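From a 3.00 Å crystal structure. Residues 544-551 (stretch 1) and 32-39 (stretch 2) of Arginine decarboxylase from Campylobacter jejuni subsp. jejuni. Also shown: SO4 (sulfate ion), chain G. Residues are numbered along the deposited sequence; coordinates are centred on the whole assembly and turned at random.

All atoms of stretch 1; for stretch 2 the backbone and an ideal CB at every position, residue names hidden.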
# COMPACT_ATOMS: atom_id res chain seq x y z
N GLY B 544 12.27 -34.53 11.61
CA GLY B 544 12.23 -33.83 10.33
C GLY B 544 11.26 -32.65 10.38
O GLY B 544 11.16 -31.97 11.41
N TYR B 545 10.56 -32.40 9.29
CA TYR B 545 9.61 -31.28 9.26
C TYR B 545 8.21 -31.80 9.01
O TYR B 545 8.03 -32.89 8.49
CB TYR B 545 9.99 -30.28 8.18
CG TYR B 545 9.73 -30.76 6.78
CD1 TYR B 545 8.49 -30.57 6.18
CD2 TYR B 545 10.73 -31.37 6.04
CE1 TYR B 545 8.25 -30.97 4.87
CE2 TYR B 545 10.51 -31.78 4.73
CZ TYR B 545 9.27 -31.57 4.15
OH TYR B 545 9.06 -31.94 2.84
N GLU B 546 7.20 -31.02 9.39
CA GLU B 546 5.83 -31.46 9.18
C GLU B 546 4.91 -30.30 8.80
O GLU B 546 4.66 -29.39 9.59
CB GLU B 546 5.33 -32.16 10.44
CG GLU B 546 3.82 -32.37 10.48
CD GLU B 546 3.36 -33.00 11.78
OE1 GLU B 546 2.14 -32.93 12.07
OE2 GLU B 546 4.21 -33.57 12.50
N VAL B 547 4.40 -30.35 7.57
CA VAL B 547 3.50 -29.32 7.08
C VAL B 547 2.23 -29.36 7.92
O VAL B 547 1.80 -30.43 8.33
CB VAL B 547 3.13 -29.56 5.61
CG1 VAL B 547 2.16 -28.48 5.13
CG2 VAL B 547 4.39 -29.55 4.75
N GLU B 548 1.65 -28.20 8.18
CA GLU B 548 0.42 -28.14 8.96
C GLU B 548 -0.19 -26.74 8.97
O GLU B 548 0.50 -25.76 8.70
CB GLU B 548 0.69 -28.59 10.39
CG GLU B 548 1.80 -27.85 11.08
CD GLU B 548 2.19 -28.52 12.38
OE1 GLU B 548 2.82 -29.61 12.33
OE2 GLU B 548 1.86 -27.96 13.45
N GLY B 549 -1.48 -26.66 9.26
CA GLY B 549 -2.13 -25.36 9.28
C GLY B 549 -2.10 -24.64 7.95
O GLY B 549 -1.68 -23.48 7.84
N ILE B 550 -2.54 -25.34 6.91
CA ILE B 550 -2.58 -24.79 5.57
C ILE B 550 -3.82 -23.92 5.39
O ILE B 550 -4.88 -24.21 5.93
CB ILE B 550 -2.60 -25.95 4.55
CG1 ILE B 550 -1.40 -26.86 4.80
CG2 ILE B 550 -2.57 -25.41 3.14
CD1 ILE B 550 -1.35 -28.08 3.90
N ILE B 551 -3.67 -22.82 4.66
CA ILE B 551 -4.80 -21.94 4.36
C ILE B 551 -4.72 -21.76 2.85
O ILE B 551 -3.88 -21.02 2.34
CB ILE B 551 -4.66 -20.55 5.02
CG1 ILE B 551 -4.61 -20.68 6.53
CG2 ILE B 551 -5.90 -19.72 4.71
CD1 ILE B 551 -5.86 -21.31 7.09
N UNK B 32 12.96 -25.92 -0.73
CA UNK B 32 12.54 -26.47 -2.01
C UNK B 32 11.83 -27.81 -1.85
O UNK B 32 10.97 -28.16 -2.65
CB UNK B 32 13.75 -26.63 -2.93
N UNK B 33 12.20 -28.56 -0.81
CA UNK B 33 11.58 -29.87 -0.55
C UNK B 33 10.18 -29.69 0.01
O UNK B 33 9.24 -30.38 -0.40
CB UNK B 33 12.43 -30.69 0.42
N UNK B 34 10.05 -28.77 0.96
CA UNK B 34 8.76 -28.50 1.58
C UNK B 34 7.81 -28.00 0.50
O UNK B 34 6.65 -28.40 0.45
CB UNK B 34 8.89 -27.48 2.72
N UNK B 35 8.32 -27.14 -0.38
CA UNK B 35 7.48 -26.60 -1.46
C UNK B 35 6.95 -27.75 -2.31
O UNK B 35 5.74 -27.90 -2.46
CB UNK B 35 8.26 -25.61 -2.32
N UNK B 36 7.87 -28.54 -2.86
CA UNK B 36 7.51 -29.68 -3.70
C UNK B 36 6.39 -30.52 -3.09
O UNK B 36 5.41 -30.84 -3.75
CB UNK B 36 8.74 -30.56 -3.94
N UNK B 37 6.55 -30.87 -1.81
CA UNK B 37 5.56 -31.68 -1.12
C UNK B 37 4.20 -31.01 -1.17
O UNK B 37 3.19 -31.64 -1.51
CB UNK B 37 5.98 -31.93 0.33
N UNK B 38 4.17 -29.72 -0.82
CA UNK B 38 2.92 -28.96 -0.84
C UNK B 38 2.34 -28.93 -2.25
O UNK B 38 1.12 -29.01 -2.42
CB UNK B 38 3.15 -27.54 -0.33
N UNK B 39 3.19 -28.84 -3.26
CA UNK B 39 2.69 -28.83 -4.63
C UNK B 39 2.10 -30.19 -4.94
O UNK B 39 1.11 -30.28 -5.65
CB UNK B 39 3.80 -28.47 -5.63
S SO4 G . 1.95 -23.01 -10.93
O1 SO4 G . 2.99 -22.60 -11.89
O2 SO4 G . 0.74 -22.18 -11.12
O3 SO4 G . 2.43 -22.84 -9.55
O4 SO4 G . 1.62 -24.43 -11.17

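The backbone of positions 32 to 39 is helical throughout, so the helix alone rules little out and the choice falls to what the strand presents: the Tyr545 ring, then Val547, then Ile550.

Position 32 has an ideal CB with nothing of the strand within reach, so stretch 1 sets no demand there; the residue is Ile32.

Position 33 points toward the strand, its ideal CB 4.3 Å from Tyr545 OH. A short side chain or a polar one that bends aside would fit beside the hydroxyl. It is Asp33, whose carboxylate turns from the tyrosine and is hydrogen-bonded elsewhere in the structure.

Position 34 points sideways, yet its ideal CB lies 4.1 Å from Tyr545 CE1 and 5.4 Å from Val547 CG2. An aromatic surface next to a methyl group asks for something aliphatic; valine, leucine, isoleucine or methionine would all be reasonable. Ile34 answers both neighbors. Its CG1 sits over one face of the Tyr545 ring, 3.7 Å from CG1 to the ring centroid and nearly on the ring normal, a CH-pi contact, while its CG2 packs 4.2 Å from Val547 CG2.

Position 35 points away from the strand and is unconstrained by it; it is Val35. Position 36 points sideways with no strand atom near its ideal CB, which would tolerate a long polar chain, and the end of Lys36 leads away.

Position 37 points toward the strand, with its ideal CB 4.0 Å from Tyr545 OH and 5.3 Å from Val547 CG2. The phenol can donate, so an acceptor of moderate length is attractive: glutamate or glutamine, perhaps a shorter polar residue. Glu37 extends with chi1 and chi2 both t, and Tyr545 OH donates a weak hydrogen bond to Glu37 OE1 at 2.8 Å. The same carboxylate passes Val547, with Glu37 OE2 4.0 Å from Val547 CG2, so the polar contact borders an apolar one.

Position 38 starts sideways, its ideal CB beyond 5.5 Å from any strand atom. A small residue would leave the methyls of Val547 and Ile550 unmet from here; a longer aliphatic one could reach them. Leu38 does: its CD2 lies 3.8 Å from Val547 CG1 and also 3.8 Å from Ile550 CD1, joining two strand residues through one methyl.

Position 39 is out of the strand's reach, but a sulfate lies beyond it, favoring a long basic chain. Arg39 NH2 gives SO4 O3 a weak hydrogen bond at 2.6 Å.

Stretch 2, residues 32-39: IDIVKELR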
# COMPACT_ATOMS: atom_id res chain seq x y z
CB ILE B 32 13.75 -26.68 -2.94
CG1 ILE B 32 13.28 -27.13 -4.32
CG2 ILE B 32 14.68 -27.71 -2.34
CD1 ILE B 32 12.68 -26.03 -5.14
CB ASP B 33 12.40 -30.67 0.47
CG ASP B 33 13.65 -31.29 -0.11
OD1 ASP B 33 14.43 -31.88 0.68
OD2 ASP B 33 13.87 -31.21 -1.35
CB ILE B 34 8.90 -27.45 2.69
CG1 ILE B 34 9.91 -27.93 3.73
CG2 ILE B 34 7.56 -27.23 3.37
CD1 ILE B 34 10.29 -26.89 4.74
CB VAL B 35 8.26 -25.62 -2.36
CG1 VAL B 35 7.38 -25.17 -3.51
CG2 VAL B 35 8.71 -24.43 -1.56
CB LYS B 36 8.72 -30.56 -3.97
CG LYS B 36 9.64 -30.06 -5.06
CD LYS B 36 10.75 -31.08 -5.31
CE LYS B 36 11.53 -30.81 -6.60
NZ LYS B 36 12.28 -29.52 -6.59
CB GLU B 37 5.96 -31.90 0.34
CG GLU B 37 5.13 -32.99 1.00
CD GLU B 37 5.31 -33.06 2.51
OE1 GLU B 37 6.46 -32.98 2.99
OE2 GLU B 37 4.28 -33.20 3.21
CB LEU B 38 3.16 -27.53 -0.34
CG LEU B 38 2.98 -27.31 1.17
CD1 LEU B 38 3.56 -25.96 1.56
CD2 LEU B 38 1.50 -27.38 1.53
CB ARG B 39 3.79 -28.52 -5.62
CG ARG B 39 4.66 -27.38 -5.19
CD ARG B 39 5.44 -26.83 -6.36
NE ARG B 39 4.61 -25.93 -7.14
CZ ARG B 39 4.50 -25.98 -8.46
NH1 ARG B 39 5.17 -26.90 -9.14
NH2 ARG B 39 3.73 -25.10 -9.09
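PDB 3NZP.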